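Local coordinates for protein (GYP1P) (Saccharomyces cerevisiae, PDB 1FKM) that accelerates GTP hydrolysis by the Ypt/Rab GTPases Ypt1 and Ypt7 through its TBC-type GAP domain, supplying catalytic arginine and glutamine fingers in trans, at residues S9-I14 and G33-H38; I21-L26 and K44-Y49; H38-W43 and F144-L149. One frame throughout, in Å; residues are numbered along the deposited sequence.

Contact 1 (S9-I14 and G33-H38); sequences SKFDNI and GIPKIH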
loop_
_atom_site.group_PDB
_atom_site.type_symbol
_atom_site.label_atom_id
_atom_site.label_comp_id
_atom_site.label_asym_id
_atom_site.label_seq_id
_atom_site.Cartn_x
_atom_site.Cartn_y
_atom_site.Cartn_z
ATOM N N SER A 9 17.177 -2.383 -18.177
ATOM C CA SER A 9 17.174 -1.962 -19.574
ATOM C C SER A 9 15.817 -2.208 -20.238
ATOM O O SER A 9 15.361 -1.394 -21.034
ATOM C CB SER A 9 18.261 -2.703 -20.357
ATOM O OG SER A 9 18.249 -2.309 -21.718
ATOM N N LYS A 10 15.184 -3.333 -19.918
ATOM C CA LYS A 10 13.876 -3.654 -20.488
ATOM C C LYS A 10 12.865 -2.585 -20.090
ATOM O O LYS A 10 12.059 -2.146 -20.905
ATOM C CB LYS A 10 13.401 -5.024 -20.000
ATOM C CG LYS A 10 14.268 -6.184 -20.467
ATOM C CD LYS A 10 13.708 -7.518 -19.998
ATOM C CE LYS A 10 12.333 -7.785 -20.598
ATOM N NZ LYS A 10 11.743 -9.065 -20.108
ATOM N N PHE A 11 12.901 -2.164 -18.829
ATOM C CA PHE A 11 11.984 -1.124 -18.382
ATOM C C PHE A 11 12.337 0.199 -19.060
ATOM O O PHE A 11 11.452 0.958 -19.443
ATOM C CB PHE A 11 12.044 -0.962 -16.858
ATOM C CG PHE A 11 11.199 -1.952 -16.108
ATOM C CD1 PHE A 11 11.652 -3.247 -15.876
ATOM C CD2 PHE A 11 9.938 -1.585 -15.638
ATOM C CE1 PHE A 11 10.861 -4.165 -15.185
ATOM C CE2 PHE A 11 9.141 -2.492 -14.949
ATOM C CZ PHE A 11 9.600 -3.786 -14.719
ATOM N N ASP A 12 13.632 0.466 -19.221
ATOM C CA ASP A 12 14.071 1.705 -19.862
ATOM C C ASP A 12 13.472 1.879 -21.258
ATOM O O ASP A 12 12.990 2.957 -21.599
ATOM C CB ASP A 12 15.601 1.756 -19.969
ATOM C CG ASP A 12 16.274 2.061 -18.644
ATOM O OD1 ASP A 12 15.826 2.996 -17.950
ATOM O OD2 ASP A 12 17.260 1.374 -18.302
ATOM N N ASN A 13 13.513 0.824 -22.063
ATOM C CA ASN A 13 12.973 0.897 -23.416
ATOM C C ASN A 13 11.453 1.002 -23.453
ATOM O O ASN A 13 10.882 1.426 -24.454
ATOM C CB ASN A 13 13.450 -0.295 -24.247
ATOM C CG ASN A 13 14.935 -0.216 -24.564
ATOM O OD1 ASN A 13 15.439 0.838 -24.953
ATOM N ND2 ASN A 13 15.639 -1.327 -24.402
ATOM N N ILE A 14 10.796 0.619 -22.364
ATOM C CA ILE A 14 9.345 0.726 -22.296
ATOM C C ILE A 14 8.992 2.145 -21.866
ATOM O O ILE A 14 8.035 2.743 -22.360
ATOM C CB ILE A 14 8.745 -0.264 -21.265
ATOM C CG1 ILE A 14 8.854 -1.696 -21.793
ATOM C CG2 ILE A 14 7.283 0.091 -20.979
ATOM C CD1 ILE A 14 8.333 -2.753 -20.829
ATOM N N GLY A 33 7.746 -7.852 -10.688
ATOM C CA GLY A 33 8.687 -7.039 -9.941
ATOM C C GLY A 33 9.258 -5.879 -10.731
ATOM O O GLY A 33 9.581 -6.007 -11.914
ATOM N N ILE A 34 9.395 -4.740 -10.066
ATOM C CA ILE A 34 9.916 -3.539 -10.700
ATOM C C ILE A 34 11.257 -3.142 -10.092
ATOM O O ILE A 34 11.377 -3.036 -8.869
ATOM C CB ILE A 34 8.929 -2.359 -10.513
ATOM C CG1 ILE A 34 7.563 -2.731 -11.101
ATOM C CG2 ILE A 34 9.480 -1.102 -11.184
ATOM C CD1 ILE A 34 6.415 -1.828 -10.625
ATOM N N PRO A 35 12.286 -2.933 -10.937
ATOM C CA PRO A 35 13.613 -2.536 -10.456
ATOM C C PRO A 35 13.420 -1.304 -9.571
ATOM O O PRO A 35 12.665 -0.400 -9.932
ATOM C CB PRO A 35 14.353 -2.199 -11.746
ATOM C CG PRO A 35 13.747 -3.164 -12.735
ATOM C CD PRO A 35 12.278 -3.075 -12.406
ATOM N N LYS A 36 14.097 -1.258 -8.429
ATOM C CA LYS A 36 13.928 -0.132 -7.517
ATOM C C LYS A 36 14.088 1.247 -8.153
ATOM O O LYS A 36 13.339 2.168 -7.829
ATOM C CB LYS A 36 14.870 -0.266 -6.312
ATOM C CG LYS A 36 16.352 -0.311 -6.642
ATOM C CD LYS A 36 17.179 -0.343 -5.364
ATOM C CE LYS A 36 18.676 -0.395 -5.646
ATOM N NZ LYS A 36 19.069 -1.665 -6.318
ATOM N N ILE A 37 15.039 1.405 -9.064
ATOM C CA ILE A 37 15.231 2.711 -9.685
ATOM C C ILE A 37 14.008 3.169 -10.501
ATOM O O ILE A 37 13.785 4.368 -10.681
ATOM C CB ILE A 37 16.490 2.724 -10.583
ATOM C CG1 ILE A 37 16.785 4.155 -11.034
ATOM C CG2 ILE A 37 16.294 1.811 -11.791
ATOM C CD1 ILE A 37 18.069 4.296 -11.818
ATOM N N HIS A 38 13.202 2.219 -10.968
ATOM C CA HIS A 38 12.023 2.553 -11.770
ATOM C C HIS A 38 10.705 2.645 -11.014
ATOM O O HIS A 38 9.718 3.141 -11.557
ATOM C CB HIS A 38 11.849 1.536 -12.902
ATOM C CG HIS A 38 12.819 1.716 -14.025
ATOM N ND1 HIS A 38 13.686 0.723 -14.425
ATOM C CD2 HIS A 38 13.064 2.778 -14.827
ATOM C CE1 HIS A 38 14.427 1.166 -15.426
ATOM N NE2 HIS A 38 14.069 2.410 -15.689
#

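Contact 2 (I21-L26 and K44-Y49); sequences INQQDL and KLLIGY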
loop_
_atom_site.group_PDB
_atom_site.type_symbol
_atom_site.label_atom_id
_atom_site.label_comp_id
_atom_site.label_asym_id
_atom_site.label_seq_id
_atom_site.Cartn_x
_atom_site.Cartn_y
_atom_site.Cartn_z
ATOM N N ILE A 21 3.629 5.822 -23.552
ATOM C CA ILE A 21 3.988 4.573 -22.889
ATOM C C ILE A 21 2.896 3.515 -23.018
ATOM O O ILE A 21 1.721 3.791 -22.773
ATOM C CB ILE A 21 4.297 4.826 -21.395
ATOM C CG1 ILE A 21 5.461 5.815 -21.285
ATOM C CG2 ILE A 21 4.650 3.511 -20.689
ATOM C CD1 ILE A 21 5.792 6.242 -19.876
ATOM N N ASN A 22 3.292 2.305 -23.406
ATOM C CA ASN A 22 2.351 1.197 -23.565
ATOM C C ASN A 22 2.013 0.540 -22.226
ATOM O O ASN A 22 2.767 -0.296 -21.721
ATOM C CB ASN A 22 2.934 0.147 -24.517
ATOM C CG ASN A 22 1.956 -0.968 -24.817
ATOM O OD1 ASN A 22 1.466 -1.639 -23.912
ATOM N ND2 ASN A 22 1.665 -1.171 -26.096
ATOM N N GLN A 23 0.863 0.918 -21.671
ATOM C CA GLN A 23 0.377 0.409 -20.388
ATOM C C GLN A 23 0.358 -1.117 -20.320
ATOM O O GLN A 23 0.695 -1.706 -19.286
ATOM C CB GLN A 23 -1.037 0.947 -20.129
ATOM C CG GLN A 23 -1.582 0.674 -18.735
ATOM C CD GLN A 23 -0.978 1.582 -17.682
ATOM O OE1 GLN A 23 0.241 1.635 -17.515
ATOM N NE2 GLN A 23 -1.830 2.303 -16.960
ATOM N N GLN A 24 -0.049 -1.755 -21.415
ATOM C CA GLN A 24 -0.104 -3.213 -21.473
ATOM C C GLN A 24 1.263 -3.838 -21.249
ATOM O O GLN A 24 1.420 -4.729 -20.410
ATOM C CB GLN A 24 -0.642 -3.682 -22.827
ATOM C CG GLN A 24 -2.139 -3.521 -23.015
ATOM C CD GLN A 24 -2.635 -4.220 -24.270
ATOM O OE1 GLN A 24 -2.436 -5.426 -24.441
ATOM N NE2 GLN A 24 -3.282 -3.469 -25.156
ATOM N N ASP A 25 2.253 -3.388 -22.014
ATOM C CA ASP A 25 3.599 -3.921 -21.874
ATOM C C ASP A 25 4.104 -3.679 -20.458
ATOM O O ASP A 25 4.697 -4.560 -19.841
ATOM C CB ASP A 25 4.558 -3.259 -22.870
ATOM C CG ASP A 25 4.233 -3.598 -24.313
ATOM O OD1 ASP A 25 3.902 -4.770 -24.594
ATOM O OD2 ASP A 25 4.326 -2.695 -25.170
ATOM N N LEU A 26 3.845 -2.485 -19.938
ATOM C CA LEU A 26 4.299 -2.130 -18.596
ATOM C C LEU A 26 3.701 -3.024 -17.504
ATOM O O LEU A 26 4.414 -3.490 -16.614
ATOM C CB LEU A 26 3.972 -0.658 -18.315
ATOM C CG LEU A 26 4.491 -0.088 -16.993
ATOM C CD1 LEU A 26 6.014 -0.204 -16.945
ATOM C CD2 LEU A 26 4.043 1.370 -16.852
ATOM N N LYS A 44 3.471 5.376 -10.361
ATOM C CA LYS A 44 2.591 6.492 -10.706
ATOM C C LYS A 44 1.840 6.219 -12.005
ATOM O O LYS A 44 0.678 6.605 -12.149
ATOM C CB LYS A 44 3.393 7.787 -10.803
ATOM C CG LYS A 44 4.007 8.204 -9.466
ATOM C CD LYS A 44 4.876 9.446 -9.596
ATOM C CE LYS A 44 5.667 9.699 -8.308
ATOM N NZ LYS A 44 6.616 10.841 -8.446
ATOM N N LEU A 45 2.490 5.539 -12.944
ATOM C CA LEU A 45 1.840 5.207 -14.211
ATOM C C LEU A 45 0.781 4.122 -14.010
ATOM O O LEU A 45 -0.335 4.234 -14.511
ATOM C CB LEU A 45 2.871 4.723 -15.241
ATOM C CG LEU A 45 3.810 5.766 -15.860
ATOM C CD1 LEU A 45 4.954 5.065 -16.586
ATOM C CD2 LEU A 45 3.017 6.656 -16.821
ATOM N N LEU A 46 1.122 3.080 -13.257
ATOM C CA LEU A 46 0.183 1.982 -13.040
ATOM C C LEU A 46 -1.062 2.348 -12.242
ATOM O O LEU A 46 -2.143 1.818 -12.498
ATOM C CB LEU A 46 0.893 0.807 -12.358
ATOM C CG LEU A 46 1.982 0.120 -13.188
ATOM C CD1 LEU A 46 2.697 -0.932 -12.335
ATOM C CD2 LEU A 46 1.355 -0.516 -14.429
ATOM N N ILE A 47 -0.921 3.250 -11.279
ATOM C CA ILE A 47 -2.061 3.633 -10.455
ATOM C C ILE A 47 -2.957 4.671 -11.142
ATOM O O ILE A 47 -4.018 5.034 -10.623
ATOM C CB ILE A 47 -1.590 4.152 -9.068
ATOM C CG1 ILE A 47 -2.740 4.040 -8.062
ATOM C CG2 ILE A 47 -1.091 5.593 -9.174
ATOM C CD1 ILE A 47 -2.336 4.349 -6.643
ATOM N N GLY A 48 -2.530 5.136 -12.309
ATOM C CA GLY A 48 -3.319 6.100 -13.059
ATOM C C GLY A 48 -3.109 7.557 -12.693
ATOM O O GLY A 48 -3.989 8.390 -12.908
ATOM N N TYR A 49 -1.945 7.874 -12.138
ATOM C CA TYR A 49 -1.655 9.245 -11.753
ATOM C C TYR A 49 -0.910 9.926 -12.891
ATOM O O TYR A 49 -1.413 10.865 -13.501
ATOM C CB TYR A 49 -0.816 9.264 -10.468
ATOM C CG TYR A 49 -0.361 10.641 -10.030
ATOM C CD1 TYR A 49 -1.276 11.667 -9.805
ATOM C CD2 TYR A 49 0.992 10.899 -9.789
ATOM C CE1 TYR A 49 -0.855 12.918 -9.338
ATOM C CE2 TYR A 49 1.420 12.140 -9.322
ATOM C CZ TYR A 49 0.494 13.141 -9.097
ATOM O OH TYR A 49 0.925 14.351 -8.604
#

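Contact 3 (H38-W43 and F144-L149); sequences HRPVVW and FLTEYL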
loop_
_atom_site.group_PDB
_atom_site.type_symbol
_atom_site.label_atom_id
_atom_site.label_comp_id
_atom_site.label_asym_id
_atom_site.label_seq_id
_atom_site.Cartn_x
_atom_site.Cartn_y
_atom_site.Cartn_z
ATOM N N HIS A 38 13.202 2.219 -10.968
ATOM C CA HIS A 38 12.023 2.553 -11.770
ATOM C C HIS A 38 10.705 2.645 -11.014
ATOM O O HIS A 38 9.718 3.141 -11.557
ATOM C CB HIS A 38 11.849 1.536 -12.902
ATOM C CG HIS A 38 12.819 1.716 -14.025
ATOM N ND1 HIS A 38 13.686 0.723 -14.425
ATOM C CD2 HIS A 38 13.064 2.778 -14.827
ATOM C CE1 HIS A 38 14.427 1.166 -15.426
ATOM N NE2 HIS A 38 14.069 2.410 -15.689
ATOM N N ARG A 39 10.670 2.181 -9.772
ATOM C CA ARG A 39 9.412 2.212 -9.032
ATOM C C ARG A 39 8.653 3.533 -8.975
ATOM O O ARG A 39 7.445 3.556 -9.202
ATOM C CB ARG A 39 9.600 1.674 -7.610
ATOM C CG ARG A 39 9.688 0.161 -7.557
ATOM C CD ARG A 39 9.358 -0.377 -6.167
ATOM N NE ARG A 39 9.358 -1.835 -6.155
ATOM C CZ ARG A 39 10.356 -2.587 -5.702
ATOM N NH1 ARG A 39 11.455 -2.025 -5.212
ATOM N NH2 ARG A 39 10.255 -3.908 -5.743
ATOM N N PRO A 40 9.331 4.646 -8.657
ATOM C CA PRO A 40 8.601 5.916 -8.596
ATOM C C PRO A 40 7.740 6.163 -9.834
ATOM O O PRO A 40 6.521 6.312 -9.733
ATOM C CB PRO A 40 9.719 6.944 -8.449
ATOM C CG PRO A 40 10.732 6.192 -7.629
ATOM C CD PRO A 40 10.752 4.846 -8.319
ATOM N N VAL A 41 8.379 6.189 -10.998
ATOM C CA VAL A 41 7.662 6.425 -12.246
ATOM C C VAL A 41 6.627 5.351 -12.572
ATOM O O VAL A 41 5.474 5.665 -12.874
ATOM C CB VAL A 41 8.641 6.539 -13.429
ATOM C CG1 VAL A 41 7.875 6.561 -14.744
ATOM C CG2 VAL A 41 9.461 7.814 -13.290
ATOM N N VAL A 42 7.028 4.087 -12.496
ATOM C CA VAL A 42 6.121 2.992 -12.826
ATOM C C VAL A 42 4.910 2.909 -11.909
ATOM O O VAL A 42 3.805 2.655 -12.378
ATOM C CB VAL A 42 6.866 1.633 -12.842
ATOM C CG1 VAL A 42 5.892 0.506 -13.181
ATOM C CG2 VAL A 42 7.988 1.677 -13.880
ATOM N N TRP A 43 5.099 3.115 -10.607
ATOM C CA TRP A 43 3.964 3.080 -9.694
ATOM C C TRP A 43 2.965 4.191 -10.043
ATOM O O TRP A 43 1.752 3.978 -10.020
ATOM C CB TRP A 43 4.430 3.248 -8.246
ATOM C CG TRP A 43 4.858 1.973 -7.588
ATOM C CD1 TRP A 43 5.381 0.857 -8.199
ATOM C CD2 TRP A 43 4.860 1.699 -6.181
ATOM N NE1 TRP A 43 5.709 -0.090 -7.248
ATOM C CE2 TRP A 43 5.400 0.402 -6.005
ATOM C CE3 TRP A 43 4.458 2.427 -5.050
ATOM C CZ2 TRP A 43 5.549 -0.181 -4.746
ATOM C CZ3 TRP A 43 4.609 1.842 -3.790
ATOM C CH2 TRP A 43 5.148 0.554 -3.652
ATOM N N PHE A 144 8.268 6.940 -3.308
ATOM C CA PHE A 144 8.408 8.187 -4.050
ATOM C C PHE A 144 9.612 8.990 -3.558
ATOM O O PHE A 144 10.207 9.757 -4.312
ATOM C CB PHE A 144 7.125 9.006 -3.937
ATOM C CG PHE A 144 5.954 8.378 -4.631
ATOM C CD1 PHE A 144 6.128 7.249 -5.431
ATOM C CD2 PHE A 144 4.674 8.905 -4.486
ATOM C CE1 PHE A 144 5.044 6.652 -6.075
ATOM C CE2 PHE A 144 3.590 8.317 -5.124
ATOM C CZ PHE A 144 3.773 7.188 -5.919
ATOM N N LEU A 145 9.970 8.802 -2.292
ATOM C CA LEU A 145 11.120 9.487 -1.708
ATOM C C LEU A 145 12.412 9.038 -2.383
ATOM O O LEU A 145 13.335 9.829 -2.526
ATOM C CB LEU A 145 11.248 9.161 -0.215
ATOM C CG LEU A 145 10.946 10.181 0.881
ATOM C CD1 LEU A 145 11.280 9.543 2.230
ATOM C CD2 LEU A 145 11.770 11.450 0.686
ATOM N N THR A 146 12.483 7.770 -2.791
ATOM C CA THR A 146 13.708 7.253 -3.399
ATOM C C THR A 146 14.106 7.966 -4.678
ATOM O O THR A 146 15.273 7.955 -5.054
ATOM C CB THR A 146 13.638 5.718 -3.683
ATOM O OG1 THR A 146 12.641 5.438 -4.675
ATOM C CG2 THR A 146 13.315 4.956 -2.401
ATOM N N GLU A 147 13.143 8.586 -5.346
ATOM C CA GLU A 147 13.434 9.300 -6.583
ATOM C C GLU A 147 14.321 10.523 -6.334
ATOM O O GLU A 147 14.948 11.032 -7.259
ATOM C CB GLU A 147 12.135 9.754 -7.251
ATOM C CG GLU A 147 12.311 10.137 -8.708
ATOM C CD GLU A 147 11.004 10.502 -9.381
ATOM O OE1 GLU A 147 10.104 11.038 -8.701
ATOM O OE2 GLU A 147 10.881 10.261 -10.598
ATOM N N TYR A 148 14.367 10.994 -5.091
ATOM C CA TYR A 148 15.169 12.175 -4.744
ATOM C C TYR A 148 16.567 11.853 -4.221
ATOM O O TYR A 148 17.343 12.758 -3.898
ATOM C CB TYR A 148 14.421 13.025 -3.713
ATOM C CG TYR A 148 13.143 13.618 -4.253
ATOM C CD1 TYR A 148 13.145 14.851 -4.911
ATOM C CD2 TYR A 148 11.938 12.933 -4.143
ATOM C CE1 TYR A 148 11.975 15.382 -5.445
ATOM C CE2 TYR A 148 10.763 13.456 -4.677
ATOM C CZ TYR A 148 10.789 14.678 -5.325
ATOM O OH TYR A 148 9.629 15.188 -5.855
ATOM N N LEU A 149 16.878 10.565 -4.131
ATOM C CA LEU A 149 18.180 10.106 -3.661
ATOM C C LEU A 149 18.974 9.576 -4.841
ATOM O O LEU A 149 18.398 9.209 -5.865
ATOM C CB LEU A 149 18.014 8.953 -2.665
ATOM C CG LEU A 149 17.571 9.222 -1.231
ATOM C CD1 LEU A 149 17.257 7.907 -0.540
ATOM C CD2 LEU A 149 18.674 9.965 -0.500
#

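Contact 1 (S9-I14 and G33-H38)
Phe11 and His38 are brought together by the same kind of first torsion, each carrying CG anti to its own carbonyl carbon and beside its backbone N (chi1 -83° in Phe11). These torsions set CG of each ring; the CB of Phe11, on helix 4-15, already points toward residues 33-38. There Pro35 lies over one face of the Phe11 ring, its CD 3.5 Å from the ring centroid in a CH-pi contact. Pro35 CD is displaced toward the rim and comes within 3.3 Å of Phe11 CE1. Farther along the ring, Phe11 CE2 touches Ile34 CG2 at 4.0 Å, while Phe11 CZ approaches Gly33 O at 3.6 Å.

His38 meets the base of the same side chain. Phe11 CB sits over one face of the imidazole, 3.7 Å from its centroid, and Ile37 CG2 lies over the opposite face. The two rings are nearly parallel but slid so far apart that they barely overlap, their centroids being 5.7 Å from each other.

The polar bond lies at the imidazole edge. His38 NE2 donates to Asp12 OD1 at 2.9 Å, with an N-H...O angle of 143°. The acceptor lies in the ring plane, yet the donor stands above the carboxylate plane, 59° out of it. OD1 also takes a salt bridge from Lys16, which would probably temper any rise in the basicity of His38 caused by the carboxylate. ND1, buried against Phe11 CB, has no partner in the model.

In the all-helical TBC domain, this contact joins helix 4-15 to the turn between helices 23-30 and 39-46. Ile29 and Ser30 of helix 23-30 also touch Phe11, and Ile34 packs onto Arg39, Val42 and Trp43 of helix 39-46.

Contact 2 (I21-L26 and K44-Y49)
The carbonyl O of Leu45 receives two N-H groups, one from Gly48 at the end of the same helix and a weak one from Gln23 across the contact. Gly48 N donates to Leu45 O at 3.2 Å, and Tyr49 N reaches back to Lys44 O; with the positive phi of Gly48 (86°), these bonds form a Schellman motif closing helix 39-46. Gln23 NE2 adds a weak bond to Leu45 O, long at 3.5 Å though nearly straight (171°). To make it, the Gln23 chain, with CG anti to the backbone N, bends at its second torsion. Gln23 OE1, the other branch of the amide, is buried without a partner in the model and rests 3.9 Å from Leu46 CD2. An alanine in place of Gln23 would probably cost Leu45 O its weak second donor and open a gap beside Leu46 CD2.

The rest of the contact is aliphatic. Leu45 CD1 touches two methyls, Ile21 CD1 at 3.6 Å and Leu26 CD2 at 3.8 Å, and the Leu45 side chain crosses those of Ile21 and Leu26 at about a right angle. Leu15 of helix 4-15 touches all three. Leu46 CD2 meets Leu26 at CG. At the start of helix 23-30, Asn22 is the N-cap: its OD1 accepts from Asp25 N at 2.7 Å, the donor lying above the plane of the side-chain carbonyl.

Contact 3 (H38-W43 and F144-L149)
Van der Waals contacts carry this junction, with Pro40 against Glu147 and Thr146 at its centre; no hydrogen bond crosses it. The helix backbones come close, Pro40 CA and Phe144 CA being 5.1 Å apart. Pro40 CG packs on Glu147 CB at 3.8 Å. Glu147 has CG anti to its backbone N (chi1 -163°) and an extended chain beyond, and it slides past the proline ring in the opposite direction, bringing Glu147 CD to 3.9 Å from Pro40 CB. Glu147 OE2 ends 3.9 Å from Val41 CG2, at the margin of the contact.

Phe144 makes its contacts through one rim atom. Phe144 CE1 lies 4.1 Å from Trp43 CB, which sits near the plane of the phenyl ring at its edge. Phe144 CE1 is also 4.0 Å from Pro40 O. The two aromatic rings do not stack.

Thr146 OG1 and Trp43 NE1 find their partners outside the junction. Thr146 OG1 approaches Pro40 CG at 3.6 Å, the two side chains crossing at about a right angle, but its hydrogen bond goes to Thr143 O. Trp43 NE1 bonds instead to Asp255, which also forms a salt bridge with Arg39.

The contact joins helix 39-46 to the end of helix 133-145 and the turn after it; Trp43 and Arg39 pack on helix 247-261. Phe144 in turn extends the packing to Leu174, Thr178 and Cys181 of helix 168-186.

Contacts 2 and 3 both use helix 39-46, and segment 33-38 of contact 1 lies in the loop that leads into it. Contacts 1 and 3, with centres about 11 Å apart, share His38, and Ile34 CD1 packs 3.5 Å from Val42 CG1 between them. The centres of contacts 1 and 2 are about 12 Å apart, linked by Ile14 resting on Ile21 and Leu26. Between contacts 2 and 3, whose centres are about 14 Å apart, Lys44 makes a cation-pi contact with Phe144 and a long, weak ion pair with Glu147 OE1. All three lie away from the catalytic fingers Arg96 and Gln131. Gln131 nevertheless just precedes helix 133-145, whose far end makes contact 3.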